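Local structure of zona occludens toxin N-terminal domain-containing protein (2R2A) at residues D29-P34 with G123-V128; K42-I47 with P53-E58; Y78-I81 with E85-G88. The protein is of unknown function, but its N-terminal domain, the part described here, belongs to the Zot family and the P-loop NTPase clan, consistent with nucleotide binding. All blocks are in the same frame, centred on the assembly; numbering follows the deposited sequence.

Interaction 1 (D29-P34 with G123-V128)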
# COMPACT_ATOMS: atom_id res chain seq x y z
N ASP A 29 13.60 -5.28 1.59
CA ASP A 29 13.71 -3.95 2.17
C ASP A 29 13.90 -4.01 3.69
O ASP A 29 13.34 -4.87 4.36
CB ASP A 29 12.46 -3.16 1.79
CG ASP A 29 12.46 -2.73 0.31
OD1 ASP A 29 13.31 -3.22 -0.49
OD2 ASP A 29 11.57 -1.91 -0.03
N GLU A 30 14.68 -3.08 4.23
CA GLU A 30 14.98 -3.01 5.68
C GLU A 30 13.76 -3.08 6.62
O GLU A 30 13.82 -3.72 7.68
CB GLU A 30 15.76 -1.73 5.99
CG GLU A 30 17.28 -1.83 5.80
CD GLU A 30 17.90 -2.92 6.65
OE1 GLU A 30 17.67 -2.95 7.89
OE2 GLU A 30 18.60 -3.78 6.06
N MSE A 31 12.66 -2.40 6.26
CA MSE A 31 11.53 -2.33 7.22
C MSE A 31 10.89 -3.66 7.53
O MSE A 31 10.22 -3.81 8.57
CB MSE A 31 10.47 -1.27 6.83
CG MSE A 31 9.70 -1.54 5.53
SE MSE A 31 8.09 -0.42 5.52
CE MSE A 31 8.99 1.13 4.88
N PHE A 32 11.09 -4.65 6.66
CA PHE A 32 10.50 -5.97 6.81
C PHE A 32 11.38 -7.00 7.52
O PHE A 32 10.96 -8.14 7.73
CB PHE A 32 10.07 -6.50 5.43
CG PHE A 32 8.99 -5.68 4.80
CD1 PHE A 32 9.30 -4.72 3.83
CD2 PHE A 32 7.65 -5.83 5.17
CE1 PHE A 32 8.29 -3.94 3.25
CE2 PHE A 32 6.65 -5.07 4.61
CZ PHE A 32 6.98 -4.12 3.63
N LYS A 33 12.60 -6.62 7.84
CA LYS A 33 13.56 -7.54 8.42
C LYS A 33 13.28 -7.63 9.91
O LYS A 33 12.71 -6.68 10.47
CB LYS A 33 14.96 -7.00 8.21
CG LYS A 33 15.44 -7.14 6.73
CD LYS A 33 16.82 -6.52 6.62
CE LYS A 33 17.26 -6.36 5.16
NZ LYS A 33 17.30 -7.65 4.43
N PRO A 34 13.72 -8.74 10.55
CA PRO A 34 13.51 -8.87 12.01
C PRO A 34 14.42 -7.89 12.73
O PRO A 34 15.49 -7.56 12.22
CB PRO A 34 13.92 -10.31 12.31
CG PRO A 34 14.79 -10.72 11.22
CD PRO A 34 14.45 -9.89 10.00
N GLY A 123 3.34 5.11 14.30
CA GLY A 123 4.52 4.59 13.60
C GLY A 123 4.17 3.60 12.49
O GLY A 123 4.94 2.67 12.22
N ILE A 124 3.02 3.80 11.84
CA ILE A 124 2.49 2.83 10.86
C ILE A 124 2.96 3.14 9.43
O ILE A 124 2.68 4.21 8.91
CB ILE A 124 0.93 2.84 10.83
CG1 ILE A 124 0.34 2.61 12.24
CG2 ILE A 124 0.40 1.84 9.80
CD1 ILE A 124 0.66 1.26 12.81
N ASP A 125 3.67 2.20 8.80
CA ASP A 125 3.99 2.32 7.37
C ASP A 125 2.85 1.79 6.53
O ASP A 125 2.29 0.75 6.83
CB ASP A 125 5.30 1.63 7.04
CG ASP A 125 6.50 2.50 7.37
OD1 ASP A 125 6.87 3.34 6.52
OD2 ASP A 125 7.05 2.36 8.48
N ILE A 126 2.49 2.50 5.47
CA ILE A 126 1.34 2.11 4.69
C ILE A 126 1.78 2.03 3.23
O ILE A 126 2.51 2.89 2.77
CB ILE A 126 0.21 3.18 4.79
CG1 ILE A 126 -0.27 3.33 6.25
CG2 ILE A 126 -0.95 2.83 3.81
CD1 ILE A 126 -1.15 4.59 6.53
N PHE A 127 1.40 0.96 2.53
CA PHE A 127 1.59 0.86 1.05
C PHE A 127 0.20 0.74 0.46
O PHE A 127 -0.57 -0.13 0.89
CB PHE A 127 2.38 -0.40 0.69
CG PHE A 127 3.79 -0.38 1.18
CD1 PHE A 127 4.81 0.04 0.34
CD2 PHE A 127 4.09 -0.72 2.52
CE1 PHE A 127 6.15 0.10 0.80
CE2 PHE A 127 5.43 -0.64 2.99
CZ PHE A 127 6.44 -0.25 2.14
N VAL A 128 -0.11 1.54 -0.57
CA VAL A 128 -1.39 1.38 -1.25
C VAL A 128 -1.11 1.12 -2.73
O VAL A 128 -0.25 1.76 -3.31
CB VAL A 128 -2.31 2.64 -1.12
CG1 VAL A 128 -3.02 2.62 0.28
CG2 VAL A 128 -1.53 3.92 -1.34

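Interaction 2 (K42-I47 with P53-E58)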
# COMPACT_ATOMS: atom_id res chain seq x y z
N LYS A 42 4.62 -6.41 12.47
CA LYS A 42 3.38 -7.05 12.08
C LYS A 42 2.91 -6.44 10.75
O LYS A 42 2.99 -5.23 10.58
CB LYS A 42 2.33 -6.81 13.16
CG LYS A 42 1.01 -7.49 12.90
CD LYS A 42 0.11 -7.44 14.17
CE LYS A 42 -1.11 -8.36 13.99
NZ LYS A 42 -2.18 -8.19 15.04
N VAL A 43 2.47 -7.29 9.82
CA VAL A 43 1.97 -6.89 8.49
C VAL A 43 0.45 -7.15 8.37
O VAL A 43 -0.02 -8.25 8.64
CB VAL A 43 2.74 -7.61 7.35
CG1 VAL A 43 2.23 -7.20 5.93
CG2 VAL A 43 4.26 -7.33 7.43
N PHE A 44 -0.32 -6.11 8.03
CA PHE A 44 -1.75 -6.26 7.74
C PHE A 44 -1.90 -6.14 6.24
O PHE A 44 -1.36 -5.20 5.65
CB PHE A 44 -2.57 -5.16 8.43
CG PHE A 44 -2.53 -5.23 9.95
CD1 PHE A 44 -1.63 -4.44 10.67
CD2 PHE A 44 -3.41 -6.05 10.63
CE1 PHE A 44 -1.60 -4.50 12.08
CE2 PHE A 44 -3.39 -6.13 12.04
CZ PHE A 44 -2.48 -5.34 12.76
N THR A 45 -2.59 -7.07 5.61
CA THR A 45 -2.78 -6.94 4.17
C THR A 45 -4.00 -7.69 3.70
O THR A 45 -4.51 -8.54 4.42
CB THR A 45 -1.50 -7.34 3.36
OG1 THR A 45 -1.65 -7.00 1.97
CG2 THR A 45 -1.17 -8.83 3.52
N ASN A 46 -4.47 -7.34 2.50
CA ASN A 46 -5.54 -8.09 1.83
C ASN A 46 -4.99 -8.90 0.65
O ASN A 46 -5.77 -9.51 -0.08
CB ASN A 46 -6.69 -7.14 1.36
CG ASN A 46 -6.23 -6.11 0.33
OD1 ASN A 46 -5.10 -5.63 0.38
ND2 ASN A 46 -7.12 -5.76 -0.61
N ILE A 47 -3.66 -8.90 0.45
CA ILE A 47 -3.08 -9.62 -0.69
C ILE A 47 -3.23 -11.13 -0.49
O ILE A 47 -2.80 -11.65 0.53
CB ILE A 47 -1.60 -9.28 -0.91
CG1 ILE A 47 -1.46 -7.83 -1.45
CG2 ILE A 47 -0.99 -10.22 -1.96
CD1 ILE A 47 -0.05 -7.35 -1.34
N PRO A 53 4.21 -14.35 6.74
CA PRO A 53 3.20 -14.21 7.78
C PRO A 53 2.61 -12.80 7.82
O PRO A 53 3.34 -11.82 7.69
CB PRO A 53 3.96 -14.54 9.08
CG PRO A 53 5.02 -15.47 8.61
CD PRO A 53 5.44 -14.96 7.27
N HIS A 54 1.30 -12.71 7.95
CA HIS A 54 0.62 -11.44 7.96
C HIS A 54 -0.75 -11.65 8.59
O HIS A 54 -1.18 -12.78 8.82
CB HIS A 54 0.47 -10.87 6.52
CG HIS A 54 -0.33 -11.76 5.62
ND1 HIS A 54 0.18 -12.92 5.09
CD2 HIS A 54 -1.62 -11.68 5.22
CE1 HIS A 54 -0.76 -13.52 4.38
NE2 HIS A 54 -1.86 -12.79 4.44
N THR A 55 -1.42 -10.55 8.88
CA THR A 55 -2.81 -10.59 9.30
C THR A 55 -3.70 -10.09 8.17
O THR A 55 -3.45 -9.00 7.64
CB THR A 55 -3.00 -9.72 10.52
OG1 THR A 55 -2.16 -10.22 11.56
CG2 THR A 55 -4.44 -9.73 10.96
N TYR A 56 -4.71 -10.89 7.80
CA TYR A 56 -5.67 -10.52 6.76
C TYR A 56 -6.58 -9.37 7.20
O TYR A 56 -7.13 -9.39 8.30
CB TYR A 56 -6.54 -11.71 6.33
CG TYR A 56 -7.53 -11.39 5.23
CD1 TYR A 56 -8.89 -11.23 5.51
CD2 TYR A 56 -7.11 -11.23 3.89
CE1 TYR A 56 -9.81 -10.93 4.52
CE2 TYR A 56 -8.03 -10.93 2.88
CZ TYR A 56 -9.38 -10.78 3.21
OH TYR A 56 -10.31 -10.48 2.25
N ILE A 57 -6.75 -8.40 6.30
CA ILE A 57 -7.77 -7.37 6.47
C ILE A 57 -8.80 -7.40 5.33
O ILE A 57 -8.43 -7.51 4.15
CB ILE A 57 -7.15 -5.95 6.65
CG1 ILE A 57 -6.20 -5.58 5.50
CG2 ILE A 57 -6.40 -5.88 7.96
CD1 ILE A 57 -5.63 -4.12 5.58
N GLU A 58 -10.08 -7.31 5.70
CA GLU A 58 -11.19 -7.29 4.74
C GLU A 58 -11.43 -5.89 4.20
O GLU A 58 -11.70 -4.95 4.97
CB GLU A 58 -12.50 -7.81 5.39
CG GLU A 58 -13.66 -7.97 4.40
CD GLU A 58 -13.24 -8.70 3.13
OE1 GLU A 58 -12.90 -9.90 3.21
OE2 GLU A 58 -13.19 -8.07 2.06
O HOH W 1 2.73 -10.30 10.42

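Interaction 3 (Y78-I81 with E85-G88)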
# COMPACT_ATOMS: atom_id res chain seq x y z
N TYR A 78 -9.02 2.93 11.64
CA TYR A 78 -8.83 4.05 12.54
C TYR A 78 -9.01 3.62 14.02
O TYR A 78 -8.45 4.25 14.90
CB TYR A 78 -9.76 5.22 12.18
CG TYR A 78 -11.23 4.96 12.43
CD1 TYR A 78 -12.04 4.34 11.46
CD2 TYR A 78 -11.84 5.38 13.62
CE1 TYR A 78 -13.40 4.12 11.69
CE2 TYR A 78 -13.18 5.15 13.86
CZ TYR A 78 -13.95 4.53 12.90
OH TYR A 78 -15.28 4.32 13.16
N GLU A 79 -9.79 2.56 14.26
CA GLU A 79 -10.03 2.06 15.61
C GLU A 79 -8.89 1.13 16.05
O GLU A 79 -8.08 1.50 16.90
CB GLU A 79 -11.39 1.35 15.71
CG GLU A 79 -12.62 2.26 15.67
CD GLU A 79 -13.92 1.55 16.08
OE1 GLU A 79 -15.01 2.15 15.95
OE2 GLU A 79 -13.86 0.39 16.55
N TRP A 80 -8.84 -0.07 15.47
CA TRP A 80 -7.87 -1.09 15.88
C TRP A 80 -6.38 -0.77 15.64
O TRP A 80 -5.53 -1.36 16.30
CB TRP A 80 -8.20 -2.45 15.27
CG TRP A 80 -8.38 -2.50 13.77
CD1 TRP A 80 -9.55 -2.38 13.09
CD2 TRP A 80 -7.36 -2.73 12.76
NE1 TRP A 80 -9.34 -2.50 11.74
CE2 TRP A 80 -8.01 -2.72 11.51
CE3 TRP A 80 -5.97 -2.95 12.80
CZ2 TRP A 80 -7.33 -2.93 10.29
CZ3 TRP A 80 -5.29 -3.14 11.60
CH2 TRP A 80 -5.97 -3.12 10.35
N ILE A 81 -6.06 0.13 14.70
CA ILE A 81 -4.65 0.49 14.45
C ILE A 81 -3.97 1.19 15.66
O ILE A 81 -2.73 1.16 15.78
CB ILE A 81 -4.44 1.30 13.12
CG1 ILE A 81 -3.05 1.05 12.54
CG2 ILE A 81 -4.61 2.79 13.33
CD1 ILE A 81 -2.81 -0.34 11.91
N GLU A 85 -0.88 -3.69 20.50
CA GLU A 85 -0.29 -4.83 19.77
C GLU A 85 -0.04 -4.46 18.31
O GLU A 85 0.73 -5.15 17.63
CB GLU A 85 -1.18 -6.07 19.84
CG GLU A 85 -2.66 -5.84 19.45
CD GLU A 85 -3.57 -5.66 20.66
OE1 GLU A 85 -3.21 -6.07 21.79
OE2 GLU A 85 -4.67 -5.10 20.48
N ASN A 86 -0.67 -3.38 17.86
CA ASN A 86 -0.61 -2.95 16.45
C ASN A 86 0.25 -1.71 16.14
O ASN A 86 0.42 -1.36 14.97
CB ASN A 86 -2.03 -2.73 15.92
CG ASN A 86 -2.86 -4.00 15.94
OD1 ASN A 86 -2.34 -5.11 15.86
ND2 ASN A 86 -4.16 -3.84 16.06
N ILE A 87 0.81 -1.07 17.16
CA ILE A 87 1.71 0.07 16.95
C ILE A 87 2.97 -0.38 16.20
O ILE A 87 3.44 -1.50 16.38
CB ILE A 87 2.07 0.83 18.28
CG1 ILE A 87 3.21 0.15 19.04
CG2 ILE A 87 0.82 1.05 19.15
CD1 ILE A 87 3.37 0.61 20.52
N GLY A 88 3.46 0.49 15.31
CA GLY A 88 4.63 0.22 14.50
C GLY A 88 4.43 -0.85 13.44
O GLY A 88 5.38 -1.46 12.97

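Interaction 1 (D29-P34 with G123-V128)
M31, a selenomethionine, reaches D125 and F127 through two bends: its CG sits between the backbone N and the carbonyl carbon (chi1 66°), and a turn at chi3 (83°) swings CE aside once SE has arrived at the strand. SE meets the rim of the F127 ring close to the ring plane, 3.7 Å from F127 CE2 and 3.8 Å from F127 CZ, a Met-aromatic contact made at the edge rather than over a face. The bend at chi3 carries M31 CE to within 3.5 Å of D125 OD1, while D125 CB lies 3.8 Å from M31 SE, so the selenomethionine end rests on the side chain of one strand residue and on the ring of the next residue on that face. F32 and F127 come at each other from opposite directions: F32 CZ lies within 3.9 Å of F127 CE2, and the two rings, with planes 33° apart, meet obliquely. No hydrogen bond crosses between D29-P34 and G123-V128. The carboxylate of D125 is satisfied instead by a salt bridge from OD2 to R41 and by the backbone N of E6 at OD1. The contact thus presses the 3-10 turn that follows helix 18-28 onto strand 125-130; M22 of that helix touches both F32 and F127, and I90 of strand 90-93 borders M31 and F32.

Interaction 2 (K42-I47 with P53-E58)
V43 and T55 begin the backbone ladder that joins strands 43-45 and 55-58 as parallel neighbours, their N-to-C directions 34° apart. T55 N donates to V43 O at 2.7 Å in a nearly straight bond (173°); T45 N then donates to T55 O at 2.9 Å, and I57 N to T45 O at 2.9 Å, this last donor standing well above the carbonyl plane. Alpha hydrogens add weaker contacts, with F44 CA 3.2 Å from T55 O. A water bridges the start of the pair, accepting from V43 N and donating to P53 O. Among apolar contacts, F44 and T55 lie side by side on one face, F44 CD2 3.7 Å from T55 CB, and I57 CG2 packs on F44 CB. On the other face T45 CG2 presses on the imidazole of H54, 3.3 Å from H54 CD2. T45 OG1, anti to its own N (chi1 -171°), accepts from I47 N, two residues on, in an ST turn; H54 ND1 is held by I52 O. Main-chain bonds therefore set the register, while T45 OG1 with I92 O and N46 OD1 with D94 N link the pair to strand 90-93 and its end, in the parallel part of the mixed sheet of this P-loop NTPase-like core.

Interaction 3 (Y78-I81 with E85-G88)
N86 makes the main link back to helix 77-80, through its amide nitrogen and the carbonyl of W80. Its CG lies beside its own backbone N, opposite the carbonyl carbon (chi1 -62°), which extends the amide toward W80. ND2 donates to W80 O at 2.8 Å in an almost straight bond (170°). The acceptor lies essentially in the plane of the N86 amide, as suits an amide N-H, whereas the donor stands above the plane of the W80 carbonyl. The same nitrogen comes 3.8 Å from W80 CE3, at the edge of the indole and near its plane; amide and indole planes are almost perpendicular, 85° apart. N86 CB lies near the carbonyl oxygens of two successive residues, 3.8 Å from W80 O and 4.0 Å from I81 O, so the root of the side chain packs against the backbone that its amide grips. At the other end of the amide, N86 OD1 accepts from K42 NZ. The main-chain O of N86 bonds separately to S89 OG. The indole that N86 borders is itself held, by a bond from W80 NE1 to S73 O and by the ring of F44.

I87 follows, its side chain setting off away from Y78-I81. At G88, where the chain takes a positive phi, the path turns toward strand 90-93, and G88 O accepts from R41 NE.

ND2 and OD1 of the buried N86 each have a partner, which fixes the amide flip. The main-chain carbonyl of W80 thereby receives a side-chain donor, and the short turn between W80 and N86 is closed by a single polar bond rather than by apolar packing.

From the N terminus, the chain leaves helix 18-28 into D29-P34, which opens the widest loop, closed only when G123-V128 arrives 89 residues later. Interactions 2 and 3 both nest inside it, in series: the first closes the short connection between two neighbouring parallel strands, the second the turn between helix 77-80 and strand 90-93. These two touch, K42 reaching N86 while F44 and I57 pack on W80, which brings helix 77-80 to the sheet. Interaction 1 reaches interaction 3 through I124 CD1, 3.7 Å from I81 CG1, and shares the sheet with interaction 2 without touching it; it joins the 3-10 turn after helix 18-28 to strand 125-130.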